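Local coordinates for MHC class I antigen (Ctenopharyngodon idella, PDB 5H5Z), which binds peptides in the groove of its alpha 1 and alpha 2 domains and, paired with beta-2-microglobulin, presents them to the immune system, at the interface of chains A and B. Numbering follows the deposited sequence. Chains: chain A, MHC class I antigen; chain B, Beta-2-microglobulin.

Three contacts join beta-2-microglobulin to the class I heavy chain, in two regions. Contact 1 lies under the floor of the peptide-binding platform, where strands 3-13, 90-100 and 106-114 of chain A meet strand 56-57, the start of strand 63-71 and nearby loops of chain B. Contacts 2 and 3 lie on the immunoglobulin domain of chain A. The C-alpha centres of contacts 1 and 2 are about 24 Å apart, those of contacts 1 and 3 about 19 Å. Contacts 2 and 3 are neighbours, about 7 Å between centres, and share A:Pro228 and B:Tyr11. The light chain thus bridges platform and immunoglobulin domain.

Contact 1: the interface of chains A and B. Residues chain A 9-10, 93, 95, 113, 116; chain B 32, 57-58, 60-61, 63.
A:Gln93 and B:Trp61 meet under the floor of the peptide-binding platform. The amide nitrogen NE2 of A:Gln93 donates a nearly straight hydrogen bond to the backbone O of B:Trp61, 2.9 Å long and 173° at the hydrogen. It lies in the carbonyl plane, on a lone pair. The same NE2 sits over the centre of one face of the B:Phe57 ring, 3.2 Å above its plane. The amide plane is turned 71° from that ring. NE2 also lies 3.3 Å from CZ at the tip of B:Phe63, so two aromatic rings border the bonded amide nitrogen. The indole of B:Trp61 is clasped from both faces. The methyl CB of A:Ala113 lies over one face, 3.4 Å from the centroid of the six-membered ring. CB of A:Gln93 lies over the CE3 side of the same face. CG of A:Met95, between its backbone N and carbonyl carbon (chi1 63°), touches CH2 of B:Trp61 from the opposite face at 3.7 Å, and SD lies toward the rim there. A water joins the backbone O of A:Gly116 (2.8 Å from the water O) to that of B:Gly60. This packing ties beta-2-microglobulin to the underside of the groove and probably steadies the floor on which peptide is held.

Contact 2: the interface of chains A and B. Residues chain A 199, 228-230, 235; chain B 11-13, 25.
The imidazole of B:His13 has the amide of A:Asn229 on one face and the carboxylate of A:Glu230 at its edge. This is a contact between two immunoglobulin C1-set domains. The amide and ring are stacked, their planes 14° apart, with ND2 of A:Asn229 toward the rim. At the edge, ND1 of B:His13 donates to OE2 of A:Glu230 at 2.8 Å. This bond lies in the ring plane, is nearly straight (174° at the hydrogen) and uses the syn lone pair of the carboxylate oxygen. The nearby carboxylate may favour a positive imidazole. CB of B:Ile25 lies over one face of the B:Tyr11 ring, toward the rim. The backbone O of A:Pro228 lies in plane at the edge of that ring, where it accepts from OH of B:Tyr11 at 2.6 Å, on a lone pair. CD1 of B:Ile25 also approaches OD1 of A:Asn229.

A:Gln235 ties these pieces together. Its NE2 donates to the backbone O of B:Ser12 at 2.9 Å, from above the carbonyl plane. NE2 also donates to OD1 of A:Asn229 at 2.9 Å, in plane and on a lone pair. ND2 of A:Asn229 gives a bond to OG1 of A:Thr199 at 3.0 Å. These bonds fix the rotation of the stacked amide. OG1, anti to its own backbone N (chi1 -164°), passes the chain of bonds on to the backbone O of B:His13 at 2.7 Å.

Contact 3: the interface of chains A and B. Residues chain A 225, 227-228; chain B 7, 9, 11, 27.
A:Leu227 and B:Tyr11 cross at a slant, with the methyl CD1 of the leucine over the centre of the phenol ring. CD1 lies 3.8 Å from the ring centroid in a CH-pi contact. The residues belong to short strand 227-228 of the heavy-chain immunoglobulin C1-set domain and to strand 7-12 of the C1-set fold of beta-2-microglobulin. The leucine CG is anti to its carbonyl carbon (chi1 -64°), and the two methyls part beyond it. CD1 goes to the tyrosine, while CD2 packs on the amide of B:Gln9, 3.7 Å from its CD. The leucine is thus shared by two side chains of one strand.

A:Pro228 stands across B:Tyr27 at about a right angle. Its CG lies over one face of that ring, offset toward the rim, 3.7 Å from CD1. The B:Tyr11 hydroxyl lies over the proline ring, near CD.

A:Glu225 and B:Lys7 meet tip to tip. NZ of B:Lys7 forms a salt bridge to OE1 of A:Glu225 at 3.2 Å, on the syn side but 24° out of the carboxylate plane. The amide of B:Gln9 stands almost upright to the carboxylate, the planes 87° apart. A water links them, its O 2.7 Å from OE2 of A:Glu225 and equally near NE2 of B:Gln9. As modelled, OE1 of B:Gln9 faces OE2 of A:Glu225, two acceptors close together, so the orientation of this amide is doubtful.

Contact 1: the interface of chains A and B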
# COMPACT_ATOMS: atom_id res chain seq x y z
N TYR A 9 -10.05 1.38 -8.51
CA TYR A 9 -11.44 1.69 -8.19
C TYR A 9 -12.03 0.58 -7.33
O TYR A 9 -11.87 -0.60 -7.65
CB TYR A 9 -12.31 1.76 -9.45
CG TYR A 9 -11.96 2.80 -10.51
CD1 TYR A 9 -11.02 3.82 -10.27
CD2 TYR A 9 -12.60 2.77 -11.75
CE1 TYR A 9 -10.72 4.76 -11.26
CE2 TYR A 9 -12.32 3.71 -12.73
CZ TYR A 9 -11.38 4.69 -12.48
OH TYR A 9 -11.11 5.61 -13.47
N THR A 10 -12.74 0.96 -6.27
CA THR A 10 -13.47 -0.01 -5.44
C THR A 10 -14.97 0.29 -5.40
O THR A 10 -15.38 1.35 -4.94
CB THR A 10 -12.94 -0.08 -4.00
OG1 THR A 10 -11.53 -0.34 -4.01
CG2 THR A 10 -13.66 -1.18 -3.20
N GLN A 93 -14.07 -4.45 -8.49
CA GLN A 93 -12.80 -3.72 -8.52
C GLN A 93 -12.25 -3.58 -9.93
O GLN A 93 -12.42 -4.46 -10.77
CB GLN A 93 -11.76 -4.43 -7.66
CG GLN A 93 -11.92 -4.25 -6.16
CD GLN A 93 -11.12 -5.29 -5.39
OE1 GLN A 93 -11.44 -6.47 -5.41
NE2 GLN A 93 -10.06 -4.84 -4.73
N MET A 95 -8.42 -2.18 -11.57
CA MET A 95 -7.13 -1.51 -11.53
C MET A 95 -6.56 -1.43 -12.94
O MET A 95 -6.65 -2.38 -13.72
CB MET A 95 -6.15 -2.21 -10.57
CG MET A 95 -5.79 -3.63 -10.95
SD MET A 95 -4.87 -4.49 -9.67
CE MET A 95 -3.42 -3.44 -9.53
N ALA A 113 -12.05 -7.34 -11.05
CA ALA A 113 -12.32 -8.47 -10.14
C ALA A 113 -13.68 -8.33 -9.49
O ALA A 113 -14.13 -7.22 -9.19
CB ALA A 113 -11.25 -8.57 -9.06
N GLY A 116 -13.11 -9.79 -5.12
CA GLY A 116 -11.67 -9.96 -4.96
C GLY A 116 -11.04 -11.10 -5.75
O GLY A 116 -9.93 -11.52 -5.44
N HIS B 32 -10.05 -8.85 2.66
CA HIS B 32 -11.25 -8.71 1.82
C HIS B 32 -12.41 -9.34 2.59
O HIS B 32 -12.22 -10.40 3.19
CB HIS B 32 -11.06 -9.44 0.49
CG HIS B 32 -12.31 -9.53 -0.34
ND1 HIS B 32 -12.73 -8.51 -1.17
CD2 HIS B 32 -13.24 -10.51 -0.45
CE1 HIS B 32 -13.86 -8.86 -1.76
NE2 HIS B 32 -14.19 -10.07 -1.34
N PHE B 57 -5.83 -1.10 -2.86
CA PHE B 57 -5.53 -2.53 -2.92
C PHE B 57 -4.36 -2.78 -3.85
O PHE B 57 -4.03 -1.94 -4.70
CB PHE B 57 -6.77 -3.35 -3.33
CG PHE B 57 -7.40 -2.91 -4.62
CD1 PHE B 57 -6.96 -3.43 -5.84
CD2 PHE B 57 -8.47 -2.01 -4.63
CE1 PHE B 57 -7.54 -3.03 -7.04
CE2 PHE B 57 -9.06 -1.61 -5.82
CZ PHE B 57 -8.60 -2.13 -7.03
N GLU B 58 -3.74 -3.94 -3.68
CA GLU B 58 -2.57 -4.32 -4.46
C GLU B 58 -2.97 -5.29 -5.56
O GLU B 58 -4.14 -5.66 -5.67
CB GLU B 58 -1.52 -4.97 -3.54
CG GLU B 58 -0.88 -4.00 -2.56
CD GLU B 58 0.03 -4.69 -1.56
OE1 GLU B 58 -0.46 -5.57 -0.81
OE2 GLU B 58 1.23 -4.35 -1.52
N GLY B 60 -3.55 -8.75 -6.96
CA GLY B 60 -4.16 -9.83 -6.18
C GLY B 60 -5.45 -9.38 -5.52
O GLY B 60 -6.19 -10.21 -4.98
N TRP B 61 -5.70 -8.07 -5.53
CA TRP B 61 -6.99 -7.46 -5.17
C TRP B 61 -7.24 -7.21 -3.68
O TRP B 61 -8.22 -6.57 -3.32
CB TRP B 61 -8.17 -8.26 -5.75
CG TRP B 61 -8.06 -8.50 -7.22
CD1 TRP B 61 -7.77 -9.69 -7.84
CD2 TRP B 61 -8.23 -7.54 -8.25
NE1 TRP B 61 -7.77 -9.51 -9.20
CE2 TRP B 61 -8.04 -8.20 -9.48
CE3 TRP B 61 -8.54 -6.17 -8.25
CZ2 TRP B 61 -8.15 -7.55 -10.71
CZ3 TRP B 61 -8.64 -5.52 -9.48
CH2 TRP B 61 -8.45 -6.21 -10.69
N PHE B 63 -7.03 -5.67 0.03
CA PHE B 63 -6.97 -4.28 0.48
C PHE B 63 -5.89 -4.05 1.55
O PHE B 63 -5.51 -4.98 2.26
CB PHE B 63 -8.33 -3.86 1.04
CG PHE B 63 -9.43 -3.87 0.02
CD1 PHE B 63 -9.60 -2.78 -0.82
CD2 PHE B 63 -10.30 -4.95 -0.09
CE1 PHE B 63 -10.62 -2.78 -1.77
CE2 PHE B 63 -11.31 -4.96 -1.03
CZ PHE B 63 -11.48 -3.86 -1.87
O HOH W 1 -8.55 -10.81 -3.16

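Contact 2: the interface of chains A and B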
# COMPACT_ATOMS: atom_id res chain seq x y z
N THR A 199 15.04 2.81 8.82
CA THR A 199 13.80 3.56 8.60
C THR A 199 14.01 4.88 7.85
O THR A 199 15.11 5.45 7.87
CB THR A 199 13.04 3.84 9.92
OG1 THR A 199 11.69 4.24 9.63
CG2 THR A 199 13.73 4.93 10.75
N PRO A 228 5.57 0.17 5.24
CA PRO A 228 5.42 1.59 4.97
C PRO A 228 5.43 2.44 6.24
O PRO A 228 4.85 2.05 7.26
CB PRO A 228 4.04 1.67 4.31
CG PRO A 228 3.28 0.54 4.94
CD PRO A 228 4.29 -0.56 5.15
N ASN A 229 6.09 3.59 6.17
CA ASN A 229 5.89 4.61 7.18
C ASN A 229 4.67 5.46 6.83
O ASN A 229 4.03 5.24 5.80
CB ASN A 229 7.16 5.46 7.34
CG ASN A 229 8.23 4.75 8.15
OD1 ASN A 229 7.93 3.97 9.06
ND2 ASN A 229 9.49 5.01 7.82
N GLU A 230 4.35 6.43 7.69
CA GLU A 230 3.17 7.27 7.52
C GLU A 230 3.36 8.39 6.49
O GLU A 230 2.39 8.99 6.05
CB GLU A 230 2.77 7.87 8.88
CG GLU A 230 3.49 9.16 9.30
CD GLU A 230 4.95 8.95 9.71
OE1 GLU A 230 5.64 9.97 9.93
OE2 GLU A 230 5.42 7.80 9.83
N GLN A 235 10.42 1.38 5.95
CA GLN A 235 11.31 0.81 6.95
C GLN A 235 11.40 -0.70 6.78
O GLN A 235 10.55 -1.31 6.13
CB GLN A 235 10.86 1.18 8.37
CG GLN A 235 9.53 0.59 8.82
CD GLN A 235 9.35 0.71 10.32
OE1 GLN A 235 9.63 -0.23 11.06
NE2 GLN A 235 8.92 1.88 10.78
N TYR B 11 3.97 -1.10 14.68
CA TYR B 11 5.36 -0.68 14.79
C TYR B 11 5.45 0.84 14.90
O TYR B 11 4.46 1.55 14.72
CB TYR B 11 6.18 -1.19 13.60
CG TYR B 11 5.58 -0.88 12.23
CD1 TYR B 11 4.56 -1.67 11.70
CD2 TYR B 11 6.05 0.20 11.47
CE1 TYR B 11 4.01 -1.39 10.46
CE2 TYR B 11 5.51 0.49 10.22
CZ TYR B 11 4.49 -0.31 9.72
OH TYR B 11 3.94 -0.05 8.49
N SER B 12 6.64 1.33 15.19
CA SER B 12 6.88 2.76 15.24
C SER B 12 7.78 3.19 14.08
O SER B 12 8.57 2.39 13.57
CB SER B 12 7.50 3.14 16.58
OG SER B 12 8.57 2.26 16.88
N HIS B 13 7.63 4.45 13.66
CA HIS B 13 8.47 5.02 12.60
C HIS B 13 9.95 4.90 12.95
O HIS B 13 10.74 4.37 12.17
CB HIS B 13 8.07 6.48 12.34
CG HIS B 13 8.81 7.13 11.21
ND1 HIS B 13 8.16 7.66 10.11
CD2 HIS B 13 10.13 7.34 11.00
CE1 HIS B 13 9.06 8.17 9.28
NE2 HIS B 13 10.26 7.99 9.80
N ILE B 25 2.35 3.21 14.20
CA ILE B 25 1.81 2.80 12.92
C ILE B 25 1.19 1.41 13.00
O ILE B 25 1.79 0.47 13.54
CB ILE B 25 2.89 2.81 11.81
CG1 ILE B 25 3.53 4.21 11.70
CG2 ILE B 25 2.32 2.33 10.48
CD1 ILE B 25 4.83 4.24 10.92
O HOH W 2 9.58 -0.11 14.31

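Contact 3: the interface of chains A and B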
# COMPACT_ATOMS: atom_id res chain seq x y z
N GLU A 225 9.69 -7.94 6.91
CA GLU A 225 9.10 -7.46 5.66
C GLU A 225 9.35 -5.97 5.49
O GLU A 225 9.55 -5.25 6.47
CB GLU A 225 7.60 -7.75 5.63
CG GLU A 225 7.25 -9.22 5.77
CD GLU A 225 5.76 -9.48 5.96
OE1 GLU A 225 5.34 -10.64 5.80
OE2 GLU A 225 5.02 -8.52 6.27
N LEU A 227 8.08 -2.43 5.18
CA LEU A 227 6.89 -1.82 5.77
C LEU A 227 6.80 -0.34 5.46
O LEU A 227 7.83 0.34 5.44
CB LEU A 227 6.88 -2.00 7.29
CG LEU A 227 6.80 -3.41 7.88
CD1 LEU A 227 7.06 -3.35 9.37
CD2 LEU A 227 5.45 -4.06 7.59
N PRO A 228 5.57 0.17 5.24
CA PRO A 228 5.42 1.59 4.97
C PRO A 228 5.43 2.44 6.24
O PRO A 228 4.85 2.05 7.26
CB PRO A 228 4.04 1.67 4.31
CG PRO A 228 3.28 0.54 4.94
CD PRO A 228 4.29 -0.56 5.15
N LYS B 7 -3.81 -9.19 7.76
CA LYS B 7 -2.52 -9.20 8.43
C LYS B 7 -2.42 -7.86 9.15
O LYS B 7 -2.78 -6.82 8.59
CB LYS B 7 -1.37 -9.34 7.42
CG LYS B 7 -0.01 -9.56 8.07
CD LYS B 7 1.14 -9.30 7.10
CE LYS B 7 1.43 -10.50 6.20
NZ LYS B 7 2.28 -10.08 5.05
N GLN B 9 0.10 -5.44 11.50
CA GLN B 9 1.46 -5.19 11.94
C GLN B 9 1.54 -3.82 12.61
O GLN B 9 1.13 -2.81 12.02
CB GLN B 9 2.44 -5.30 10.77
CG GLN B 9 2.53 -6.71 10.20
CD GLN B 9 3.39 -6.79 8.95
OE1 GLN B 9 4.53 -7.24 9.00
NE2 GLN B 9 2.84 -6.37 7.83
N TYR B 11 3.97 -1.10 14.68
CA TYR B 11 5.36 -0.68 14.79
C TYR B 11 5.45 0.84 14.90
O TYR B 11 4.46 1.55 14.72
CB TYR B 11 6.18 -1.19 13.60
CG TYR B 11 5.58 -0.88 12.23
CD1 TYR B 11 4.56 -1.67 11.70
CD2 TYR B 11 6.05 0.20 11.47
CE1 TYR B 11 4.01 -1.39 10.46
CE2 TYR B 11 5.51 0.49 10.22
CZ TYR B 11 4.49 -0.31 9.72
OH TYR B 11 3.94 -0.05 8.49
N TYR B 27 -0.25 -1.19 10.25
CA TYR B 27 -0.42 -1.56 8.84
C TYR B 27 -1.31 -2.79 8.75
O TYR B 27 -0.95 -3.87 9.24
CB TYR B 27 0.93 -1.83 8.19
CG TYR B 27 0.88 -2.15 6.71
CD1 TYR B 27 0.19 -1.32 5.82
CD2 TYR B 27 1.56 -3.24 6.19
CE1 TYR B 27 0.16 -1.61 4.46
CE2 TYR B 27 1.54 -3.54 4.84
CZ TYR B 27 0.84 -2.72 3.98
OH TYR B 27 0.82 -3.02 2.64
O HOH W 3 3.47 -6.61 5.23